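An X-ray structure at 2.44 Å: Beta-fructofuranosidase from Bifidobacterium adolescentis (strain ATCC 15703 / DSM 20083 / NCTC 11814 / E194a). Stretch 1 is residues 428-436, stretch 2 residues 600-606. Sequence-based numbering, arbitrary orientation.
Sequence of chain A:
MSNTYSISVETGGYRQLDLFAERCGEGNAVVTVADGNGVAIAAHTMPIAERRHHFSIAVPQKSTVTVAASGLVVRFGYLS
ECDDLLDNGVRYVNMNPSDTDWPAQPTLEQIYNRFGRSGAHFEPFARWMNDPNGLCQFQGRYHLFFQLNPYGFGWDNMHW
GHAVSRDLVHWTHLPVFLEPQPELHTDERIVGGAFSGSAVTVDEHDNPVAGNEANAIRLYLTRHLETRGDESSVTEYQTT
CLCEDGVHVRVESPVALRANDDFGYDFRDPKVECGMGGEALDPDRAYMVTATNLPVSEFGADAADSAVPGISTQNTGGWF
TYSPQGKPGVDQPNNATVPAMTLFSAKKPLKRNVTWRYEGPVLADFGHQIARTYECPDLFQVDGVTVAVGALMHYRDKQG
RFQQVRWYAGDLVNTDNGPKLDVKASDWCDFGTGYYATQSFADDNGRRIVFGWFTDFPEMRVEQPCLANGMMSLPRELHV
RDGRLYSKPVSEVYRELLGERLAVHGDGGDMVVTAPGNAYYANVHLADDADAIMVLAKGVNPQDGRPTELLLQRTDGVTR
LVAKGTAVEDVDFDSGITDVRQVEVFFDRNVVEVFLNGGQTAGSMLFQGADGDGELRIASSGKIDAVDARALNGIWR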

# COMPACT_ATOMS: atom_id res chain seq x y z
N TRP A 428 -14.73 -9.82 -1.59
CA TRP A 428 -13.84 -8.67 -1.61
C TRP A 428 -13.35 -8.33 -0.21
O TRP A 428 -14.08 -8.47 0.77
CB TRP A 428 -14.55 -7.45 -2.21
CG TRP A 428 -15.08 -7.62 -3.61
CD1 TRP A 428 -16.34 -7.35 -4.04
CD2 TRP A 428 -14.35 -8.10 -4.75
NE1 TRP A 428 -16.45 -7.62 -5.38
CE2 TRP A 428 -15.25 -8.09 -5.84
CE3 TRP A 428 -13.04 -8.53 -4.96
CZ2 TRP A 428 -14.87 -8.49 -7.12
CZ3 TRP A 428 -12.67 -8.94 -6.23
CH2 TRP A 428 -13.58 -8.91 -7.29
N CYS A 429 -12.09 -7.88 -0.12
CA CYS A 429 -11.55 -7.41 1.15
C CYS A 429 -12.14 -6.07 1.56
O CYS A 429 -12.21 -5.77 2.76
CB CYS A 429 -10.03 -7.27 1.06
SG CYS A 429 -9.10 -8.80 0.81
N ASP A 430 -12.56 -5.25 0.60
CA ASP A 430 -12.99 -3.89 0.87
C ASP A 430 -14.04 -3.50 -0.17
O ASP A 430 -13.75 -3.52 -1.37
CB ASP A 430 -11.80 -2.92 0.83
CG ASP A 430 -12.12 -1.57 1.43
OD1 ASP A 430 -12.91 -0.82 0.82
OD2 ASP A 430 -11.59 -1.28 2.52
N PHE A 431 -15.24 -3.15 0.29
CA PHE A 431 -16.34 -2.89 -0.63
C PHE A 431 -16.38 -1.45 -1.12
O PHE A 431 -17.35 -1.07 -1.79
CB PHE A 431 -17.68 -3.29 0.02
CG PHE A 431 -18.14 -2.40 1.15
CD1 PHE A 431 -18.85 -1.23 0.90
CD2 PHE A 431 -17.92 -2.77 2.47
CE1 PHE A 431 -19.28 -0.43 1.94
CE2 PHE A 431 -18.36 -1.97 3.51
CZ PHE A 431 -19.04 -0.80 3.25
N GLY A 432 -15.36 -0.65 -0.83
CA GLY A 432 -15.25 0.67 -1.41
C GLY A 432 -14.50 0.63 -2.73
O GLY A 432 -14.76 -0.24 -3.57
N THR A 433 -13.57 1.56 -2.94
CA THR A 433 -12.72 1.53 -4.12
C THR A 433 -11.37 2.17 -3.79
O THR A 433 -11.29 3.11 -3.00
CB THR A 433 -13.36 2.25 -5.31
OG1 THR A 433 -12.54 2.07 -6.47
CG2 THR A 433 -13.54 3.73 -5.03
N GLY A 434 -10.32 1.63 -4.40
CA GLY A 434 -8.99 2.17 -4.25
C GLY A 434 -8.17 1.55 -3.13
O GLY A 434 -6.99 1.89 -3.00
N TYR A 435 -8.76 0.68 -2.32
CA TYR A 435 -8.01 -0.10 -1.34
C TYR A 435 -7.28 -1.20 -2.11
O TYR A 435 -7.90 -2.15 -2.58
CB TYR A 435 -8.95 -0.66 -0.28
CG TYR A 435 -8.28 -1.52 0.77
CD1 TYR A 435 -7.63 -0.94 1.85
CD2 TYR A 435 -8.32 -2.90 0.69
CE1 TYR A 435 -7.02 -1.72 2.82
CE2 TYR A 435 -7.72 -3.69 1.66
CZ TYR A 435 -7.07 -3.10 2.72
OH TYR A 435 -6.47 -3.88 3.68
N TYR A 436 -5.97 -1.05 -2.25
CA TYR A 436 -5.22 -1.82 -3.24
C TYR A 436 -3.89 -2.27 -2.66
O TYR A 436 -3.42 -1.75 -1.64
CB TYR A 436 -4.99 -1.00 -4.51
CG TYR A 436 -4.66 -1.82 -5.74
CD1 TYR A 436 -5.62 -2.61 -6.34
CD2 TYR A 436 -3.39 -1.79 -6.29
CE1 TYR A 436 -5.33 -3.36 -7.46
CE2 TYR A 436 -3.08 -2.53 -7.41
CZ TYR A 436 -4.05 -3.32 -7.99
OH TYR A 436 -3.75 -4.07 -9.11
N GLN A 600 -17.28 -7.90 9.76
CA GLN A 600 -17.84 -8.83 8.78
C GLN A 600 -17.56 -8.36 7.37
O GLN A 600 -17.27 -9.16 6.47
CB GLN A 600 -19.34 -8.98 9.03
CG GLN A 600 -20.00 -10.07 8.21
CD GLN A 600 -21.48 -10.20 8.54
OE1 GLN A 600 -21.95 -9.70 9.56
NE2 GLN A 600 -22.22 -10.88 7.66
N THR A 601 -17.62 -7.05 7.14
CA THR A 601 -17.20 -6.44 5.90
C THR A 601 -16.58 -5.08 6.21
O THR A 601 -16.93 -4.44 7.20
CB THR A 601 -18.36 -6.30 4.90
OG1 THR A 601 -17.87 -5.88 3.63
CG2 THR A 601 -19.38 -5.29 5.41
N ALA A 602 -15.64 -4.67 5.37
CA ALA A 602 -14.97 -3.38 5.51
C ALA A 602 -15.07 -2.62 4.20
O ALA A 602 -15.00 -3.22 3.12
CB ALA A 602 -13.50 -3.56 5.90
N GLY A 603 -15.23 -1.30 4.29
CA GLY A 603 -15.34 -0.47 3.10
C GLY A 603 -14.67 0.88 3.27
O GLY A 603 -14.87 1.55 4.29
N SER A 604 -13.89 1.30 2.28
CA SER A 604 -13.07 2.50 2.42
C SER A 604 -12.78 3.09 1.05
O SER A 604 -12.84 2.40 0.03
CB SER A 604 -11.76 2.18 3.15
OG SER A 604 -11.01 1.20 2.46
N MET A 605 -12.46 4.38 1.04
CA MET A 605 -12.13 5.11 -0.18
C MET A 605 -11.66 6.51 0.19
O MET A 605 -11.94 7.02 1.28
CB MET A 605 -13.34 5.21 -1.13
CG MET A 605 -14.43 6.15 -0.64
SD MET A 605 -15.87 6.17 -1.73
CE MET A 605 -16.43 4.48 -1.55
N LEU A 606 -10.94 7.13 -0.75
CA LEU A 606 -10.56 8.53 -0.60
C LEU A 606 -11.77 9.42 -0.80
O LEU A 606 -12.58 9.21 -1.71
CB LEU A 606 -9.47 8.90 -1.61
CG LEU A 606 -8.15 8.12 -1.57
CD1 LEU A 606 -7.20 8.66 -2.62
CD2 LEU A 606 -7.53 8.19 -0.18
O HOH W 1 -16.33 -6.90 1.33
O HOH W 2 -14.40 -7.15 4.00
O HOH W 3 -9.71 5.31 -2.83

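The two stretches run side by side in the same direction: Phe-431 lies nearest Gly-603 (CA to CA 4.6 Å) and Thr-433 nearest Met-605 (5.4 Å). Stretch 2 is strand from Thr-601 to Leu-606, whereas stretch 1 is largely loop here, and direct backbone pairing is correspondingly sparse. Phe-431 N donates to Ala-602 O at 2.8 Å with an N-H...O angle of 158°, a well-formed bond. Thr-433 N reaches Ser-604 O at 3.2 Å and 135°, a weak one. Each carbonyl also receives a CA-H...O contact, from Asp-430 CA to Ala-602 O (3.1 Å) and from Gly-432 CA to Ser-604 O (3.3 Å).

Asp-430 supplies the polar centre. Its CA-to-CB bond points sideways, but chi1 of -166° (t) and chi2 of -70° bring the carboxylate to stretch 2. There Ser-604 N donates to Asp-430 OD1 (2.8 Å, 134°) and Ser-604 OG donates to Asp-430 OD2 (2.5 Å). The serine's p rotamer, chi1 59°, places its hydroxyl for this second bond, so backbone and side chain of one residue engage both carboxylate oxygens. Asp-430 OD1 also accepts from Gly-432 N (3.0 Å, 154°), tying the aspartate conformation to the local turn of its own chain.

Phe-431 takes chi1 of 70° (p) and chi2 of 85°, which lays its ring against Gly-603. Gly-603 CA sits 3.6 Å from the centroid of the Phe-431 ring and 19° off the ring normal, a CH-pi contact over the face. The absence of a side chain permits this: an ideal CB on Gly-603 would fall 2.3 Å from Phe-431 CZ, a clash. The ring also approaches Thr-601, with Phe-431 CD2 3.3 Å from Thr-601 OG1.

Gly-432 shows the same constraint from the other side of the interface, since an ideal CB there would lie 1.9 Å from Ser-604 O. Beside it, Met-605 adopts chi angles of 72°, -177° and 64° (p, t, p), and its CE comes within 4.0 Å of Gly-432 CA. Thr-433, with chi1 of -175° (t), places CG2 4.2 Å from Met-605 CB, an apolar contact.

Three waters complete the bonding. Water 1 donates to Trp-428 O (2.8 Å) and Thr-601 OG1 (2.9 Å). Water 2 donates to Cys-429 O (2.9 Å) and accepts from Ala-602 N (3.1 Å); water 3 likewise links Thr-433 O (2.7 Å) to Leu-606 N (3.0 Å). The last two bridge backbone groups that have no direct hydrogen bond across the interface.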